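Local coordinates for protein racemase (Pseudovibrio sp. JE062, PDB 3MKC) that is a racemase-like member of the enolase superfamily, pairing a mandelate racemase-type N-terminal domain with a TIM-barrel-like C-terminal domain, at residues S286-C291 / P313-T318; A324-Q329 / P336-V341. All blocks are in the same frame, centred on the assembly; numbering follows the deposited sequence.

Contact 1: residues S286-C291 / P313-T318; sequences SDYNRC and PHNWKT
Two loops that follow successive strands of the enolase-type barrel, 283-284 and 310-311, meet here, with D287, Y288 and N289 of the first loop against P313, H314, N315 and K317 of the second. CB of P313 lies over one face of the Y288 ring, 3.7 Å from the ring centroid and 27° off its normal, a CH-pi contact offset toward the CE2-CZ rim: the same CB is 3.4 Å from CZ of Y288. CB of N315 comes to the ring edge. The hydroxyl gives its hydrogen to a water, Y288 OH to water O 2.7 Å, and that water donates to the carbonyl oxygen of P313. Loops of this kind, each leading from a barrel strand into the next helix, lie at the C-terminal end of the strands, the end that carries the active site in the enolase superfamily and probably does so here. D287 shapes its own loop in an Asx turn: its OD1 accepts the backbone N of N289 at 2.9 Å, on the anti side and 34° out of the carboxylate plane. A second water receives N-H groups from ND2 of N289 and N of W316 and donates to OD2 of D287 (2.7 Å), tying three residues together. ND2 of N289 also packs on CG of K317 at 3.1 Å and bonds to T321, while K317 NZ reaches N30 O and makes a salt bridge with D49.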
# COMPACT_ATOMS: atom_id res chain seq x y z
N SER A 286 1.16 2.04 6.51
CA SER A 286 -0.22 1.57 6.46
C SER A 286 -0.61 1.32 5.00
O SER A 286 -0.38 2.16 4.13
CB SER A 286 -1.14 2.62 7.08
OG SER A 286 -0.67 2.96 8.38
N ASP A 287 -1.22 0.17 4.75
CA ASP A 287 -1.59 -0.26 3.39
C ASP A 287 -2.95 0.20 2.87
O ASP A 287 -3.93 0.19 3.60
CB ASP A 287 -1.52 -1.79 3.34
CG ASP A 287 -1.52 -2.35 1.93
OD1 ASP A 287 -2.27 -1.84 1.07
OD2 ASP A 287 -0.77 -3.32 1.69
N TYR A 288 -2.99 0.58 1.60
CA TYR A 288 -4.21 1.04 0.94
C TYR A 288 -5.36 0.06 1.11
O TYR A 288 -6.49 0.45 1.43
CB TYR A 288 -3.99 1.20 -0.57
CG TYR A 288 -2.84 2.09 -0.96
CD1 TYR A 288 -3.02 3.46 -1.13
CD2 TYR A 288 -1.57 1.56 -1.17
CE1 TYR A 288 -1.96 4.28 -1.49
CE2 TYR A 288 -0.50 2.37 -1.54
CZ TYR A 288 -0.71 3.73 -1.69
OH TYR A 288 0.35 4.55 -2.02
N ASN A 289 -5.07 -1.21 0.87
CA ASN A 289 -6.10 -2.23 0.92
C ASN A 289 -6.24 -2.94 2.26
O ASN A 289 -6.86 -4.01 2.34
CB ASN A 289 -5.86 -3.26 -0.20
CG ASN A 289 -4.44 -3.81 -0.19
OD1 ASN A 289 -3.99 -4.37 0.81
ND2 ASN A 289 -3.73 -3.65 -1.31
N ARG A 290 -5.68 -2.35 3.31
CA ARG A 290 -5.76 -2.93 4.64
C ARG A 290 -6.27 -1.97 5.71
O ARG A 290 -7.20 -2.28 6.45
CB ARG A 290 -4.38 -3.42 5.10
CG ARG A 290 -3.81 -4.63 4.37
CD ARG A 290 -2.37 -4.87 4.85
NE ARG A 290 -2.29 -5.25 6.26
CZ ARG A 290 -2.48 -6.48 6.72
NH1 ARG A 290 -2.74 -7.47 5.87
NH2 ARG A 290 -2.40 -6.73 8.02
N CYS A 291 -5.65 -0.79 5.76
CA CYS A 291 -5.93 0.19 6.81
C CYS A 291 -7.17 1.05 6.79
O CYS A 291 -7.41 1.77 7.76
CB CYS A 291 -4.73 1.11 6.98
SG CYS A 291 -4.66 2.43 5.75
N PRO A 313 2.72 4.34 1.93
CA PRO A 313 1.84 3.18 2.07
C PRO A 313 2.36 1.90 1.45
O PRO A 313 2.85 1.90 0.32
CB PRO A 313 0.54 3.65 1.42
CG PRO A 313 0.58 5.14 1.61
CD PRO A 313 2.01 5.45 1.28
N HIS A 314 2.25 0.81 2.20
CA HIS A 314 2.69 -0.49 1.70
C HIS A 314 1.85 -0.75 0.45
O HIS A 314 0.64 -0.51 0.44
CB HIS A 314 2.43 -1.57 2.74
CG HIS A 314 2.67 -2.96 2.25
ND1 HIS A 314 3.92 -3.43 1.93
CD2 HIS A 314 1.81 -3.98 2.03
CE1 HIS A 314 3.83 -4.69 1.54
NE2 HIS A 314 2.56 -5.05 1.59
N ASN A 315 2.49 -1.25 -0.60
CA ASN A 315 1.80 -1.53 -1.84
C ASN A 315 2.36 -2.76 -2.53
O ASN A 315 3.44 -2.72 -3.13
CB ASN A 315 1.88 -0.31 -2.77
CG ASN A 315 1.38 -0.61 -4.17
OD1 ASN A 315 0.62 -1.55 -4.38
ND2 ASN A 315 1.79 0.21 -5.14
N TRP A 316 1.63 -3.87 -2.41
CA TRP A 316 2.02 -5.12 -3.03
C TRP A 316 0.79 -5.97 -3.34
O TRP A 316 0.54 -6.99 -2.69
CB TRP A 316 2.98 -5.90 -2.13
CG TRP A 316 3.60 -7.07 -2.82
CD1 TRP A 316 3.12 -8.35 -2.88
CD2 TRP A 316 4.78 -7.05 -3.64
NE1 TRP A 316 3.92 -9.12 -3.68
CE2 TRP A 316 4.95 -8.35 -4.16
CE3 TRP A 316 5.71 -6.05 -3.97
CZ2 TRP A 316 6.01 -8.69 -5.01
CZ3 TRP A 316 6.77 -6.39 -4.82
CH2 TRP A 316 6.91 -7.70 -5.33
N LYS A 317 0.01 -5.52 -4.31
CA LYS A 317 -1.20 -6.22 -4.74
C LYS A 317 -1.23 -6.21 -6.27
O LYS A 317 -0.26 -6.63 -6.90
CB LYS A 317 -2.46 -5.55 -4.20
CG LYS A 317 -3.05 -6.18 -2.95
CD LYS A 317 -3.26 -7.68 -3.07
CE LYS A 317 -4.17 -8.17 -1.96
NZ LYS A 317 -4.12 -9.64 -1.74
N THR A 318 -2.32 -5.71 -6.84
CA THR A 318 -2.43 -5.67 -8.30
C THR A 318 -2.40 -4.26 -8.85
O THR A 318 -2.05 -3.31 -8.13
CB THR A 318 -3.73 -6.35 -8.79
OG1 THR A 318 -4.85 -5.49 -8.53
CG2 THR A 318 -3.93 -7.67 -8.07
O HOH W 1 -0.79 -3.86 -0.99
O HOH W 2 2.79 3.37 -1.84

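Contact 2: residues A324-Q329 / P336-V341; sequences AAIHYQ and PYFEYV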
# COMPACT_ATOMS: atom_id res chain seq x y z
N ALA A 324 -4.22 3.50 -7.27
CA ALA A 324 -4.59 4.30 -6.11
C ALA A 324 -3.35 4.95 -5.52
O ALA A 324 -3.40 6.11 -5.09
CB ALA A 324 -5.28 3.43 -5.05
N ALA A 325 -2.24 4.22 -5.54
CA ALA A 325 -0.97 4.70 -5.00
C ALA A 325 -0.47 5.95 -5.71
O ALA A 325 0.07 6.87 -5.09
CB ALA A 325 0.09 3.59 -5.06
N ILE A 326 -0.63 6.00 -7.03
CA ILE A 326 -0.19 7.17 -7.77
C ILE A 326 -1.08 8.37 -7.42
O ILE A 326 -0.59 9.48 -7.22
CB ILE A 326 -0.23 6.93 -9.29
CG1 ILE A 326 0.84 5.91 -9.68
CG2 ILE A 326 -0.00 8.24 -10.05
CD1 ILE A 326 0.81 5.48 -11.14
N HIS A 327 -2.38 8.13 -7.33
CA HIS A 327 -3.30 9.21 -7.00
C HIS A 327 -3.02 9.68 -5.59
O HIS A 327 -3.08 10.87 -5.29
CB HIS A 327 -4.74 8.74 -7.16
CG HIS A 327 -5.19 8.65 -8.58
ND1 HIS A 327 -5.91 9.65 -9.20
CD2 HIS A 327 -5.01 7.69 -9.52
CE1 HIS A 327 -6.15 9.31 -10.45
NE2 HIS A 327 -5.61 8.12 -10.67
N TYR A 328 -2.70 8.72 -4.72
CA TYR A 328 -2.36 9.02 -3.33
C TYR A 328 -1.14 9.94 -3.26
O TYR A 328 -1.17 11.00 -2.63
CB TYR A 328 -2.06 7.73 -2.57
CG TYR A 328 -1.37 7.98 -1.24
CD1 TYR A 328 -2.11 8.31 -0.11
CD2 TYR A 328 0.03 8.00 -1.15
CE1 TYR A 328 -1.47 8.66 1.08
CE2 TYR A 328 0.67 8.36 0.03
CZ TYR A 328 -0.08 8.69 1.14
OH TYR A 328 0.54 9.09 2.30
N GLN A 329 -0.05 9.54 -3.93
CA GLN A 329 1.17 10.34 -3.87
C GLN A 329 0.99 11.75 -4.41
O GLN A 329 1.63 12.68 -3.92
CB GLN A 329 2.31 9.64 -4.61
CG GLN A 329 3.67 10.31 -4.37
CD GLN A 329 4.19 10.09 -2.96
OE1 GLN A 329 3.47 9.65 -2.07
NE2 GLN A 329 5.47 10.41 -2.74
N PRO A 336 9.13 11.91 -0.27
CA PRO A 336 9.77 11.94 -1.59
C PRO A 336 9.42 10.75 -2.48
O PRO A 336 9.45 10.86 -3.71
CB PRO A 336 11.27 11.94 -1.27
CG PRO A 336 11.34 12.47 0.13
CD PRO A 336 10.15 11.84 0.79
N TYR A 337 9.11 9.62 -1.86
CA TYR A 337 8.78 8.41 -2.61
C TYR A 337 7.57 7.71 -2.00
O TYR A 337 7.05 8.13 -0.96
CB TYR A 337 9.96 7.43 -2.57
CG TYR A 337 11.30 8.05 -2.89
CD1 TYR A 337 11.60 8.52 -4.16
CD2 TYR A 337 12.29 8.13 -1.90
CE1 TYR A 337 12.84 9.06 -4.46
CE2 TYR A 337 13.55 8.68 -2.19
CZ TYR A 337 13.81 9.13 -3.47
OH TYR A 337 15.04 9.67 -3.77
N PHE A 338 7.12 6.66 -2.68
CA PHE A 338 6.01 5.82 -2.25
C PHE A 338 6.26 4.45 -2.86
O PHE A 338 6.89 4.35 -3.92
CB PHE A 338 4.67 6.42 -2.70
CG PHE A 338 4.45 6.41 -4.19
CD1 PHE A 338 3.52 5.55 -4.76
CD2 PHE A 338 5.17 7.27 -5.01
CE1 PHE A 338 3.31 5.55 -6.14
CE2 PHE A 338 4.96 7.28 -6.39
CZ PHE A 338 4.03 6.41 -6.95
N GLU A 339 5.80 3.38 -2.20
CA GLU A 339 6.06 2.05 -2.73
C GLU A 339 5.26 1.72 -3.97
O GLU A 339 4.05 1.95 -4.03
CB GLU A 339 5.82 0.96 -1.68
CG GLU A 339 6.06 -0.45 -2.22
CD GLU A 339 6.07 -1.52 -1.14
OE1 GLU A 339 5.24 -1.45 -0.22
OE2 GLU A 339 6.90 -2.45 -1.24
N TYR A 340 5.95 1.17 -4.96
CA TYR A 340 5.33 0.79 -6.21
C TYR A 340 6.00 -0.47 -6.74
O TYR A 340 7.21 -0.64 -6.63
CB TYR A 340 5.50 1.91 -7.23
CG TYR A 340 4.58 1.81 -8.42
CD1 TYR A 340 3.29 2.35 -8.38
CD2 TYR A 340 4.99 1.18 -9.59
CE1 TYR A 340 2.44 2.27 -9.48
CE2 TYR A 340 4.15 1.09 -10.70
CZ TYR A 340 2.88 1.64 -10.64
OH TYR A 340 2.06 1.56 -11.72
N VAL A 341 5.19 -1.38 -7.28
CA VAL A 341 5.72 -2.60 -7.85
C VAL A 341 5.50 -2.43 -9.35
O VAL A 341 4.38 -2.24 -9.81
CB VAL A 341 4.96 -3.85 -7.32
CG1 VAL A 341 3.48 -3.74 -7.64
CG2 VAL A 341 5.56 -5.12 -7.93
O HOH W 3 7.09 11.25 -5.12
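Q329, on helix 319-331, lies against F338 of segment 336-341, which includes the short strand 339-340, so the contact joins a helix of the TIM-barrel-like domain to the strand that follows it in the chain. That strand runs parallel to strand 137-143, and backbone bonds from F338 and Y340 to Y141 hold it there. The side chain of Q329 can be followed outward. CB sits over one face of the F338 ring, 3.9 Å from the centroid and 17° off the normal, a CH-pi contact shifted toward the rim. CG, anti to the backbone N, is close to CD2 of F338 at 3.4 Å. A bend at chi2 (71°) then brings CD to the CB side of the ring, near CD2 and CB of F338. The amide plane is tilted 30° from the ring plane, and OE1 rests 3.5 Å from CB of F338. NE2 extends past the ring to the backbone of Y337 and gives a hydrogen to a water.

Nearer the start of 324-329, the F338 ring packs on the helix itself: its CE1 is 3.9 Å from CB of A325, while the backbone O of A325 and N of I326 approach the ring obliquely. The CG1 branch of I326 reaches toward Y340, where CG1 and CD1 both meet the ring; I326 CD1 is 4.0 Å from Y340 CE1. The Y340 ring also meets that of F366, and its hydroxyl is hydrogen-bonded to E358. At the far end of Q329 the water that accepts from NE2 donates in turn to the carbonyl oxygen of P336, 2.8 Å from water O to P336 O.

Overall arrangement
The centre of contact 1 lies about 2 Å from the centre of the chain, that of contact 2 about 8 Å; both are largely buried, although contact 2 reaches the surface at P336. The loop 313-318 leads directly into helix 319-331, whose middle supplies one side of contact 2, so the two contacts follow in series. Contact 1 is loop on loop, with two waters and an Asx turn among its polar elements; contact 2 is helix against a short strand and the loop leading into it, mostly apolar, with its water at one end. They also touch: OH of Y288 packs on CB of A325, P313 on Y328, and N315 N probably donates a hydrogen bond to OE1 of E339.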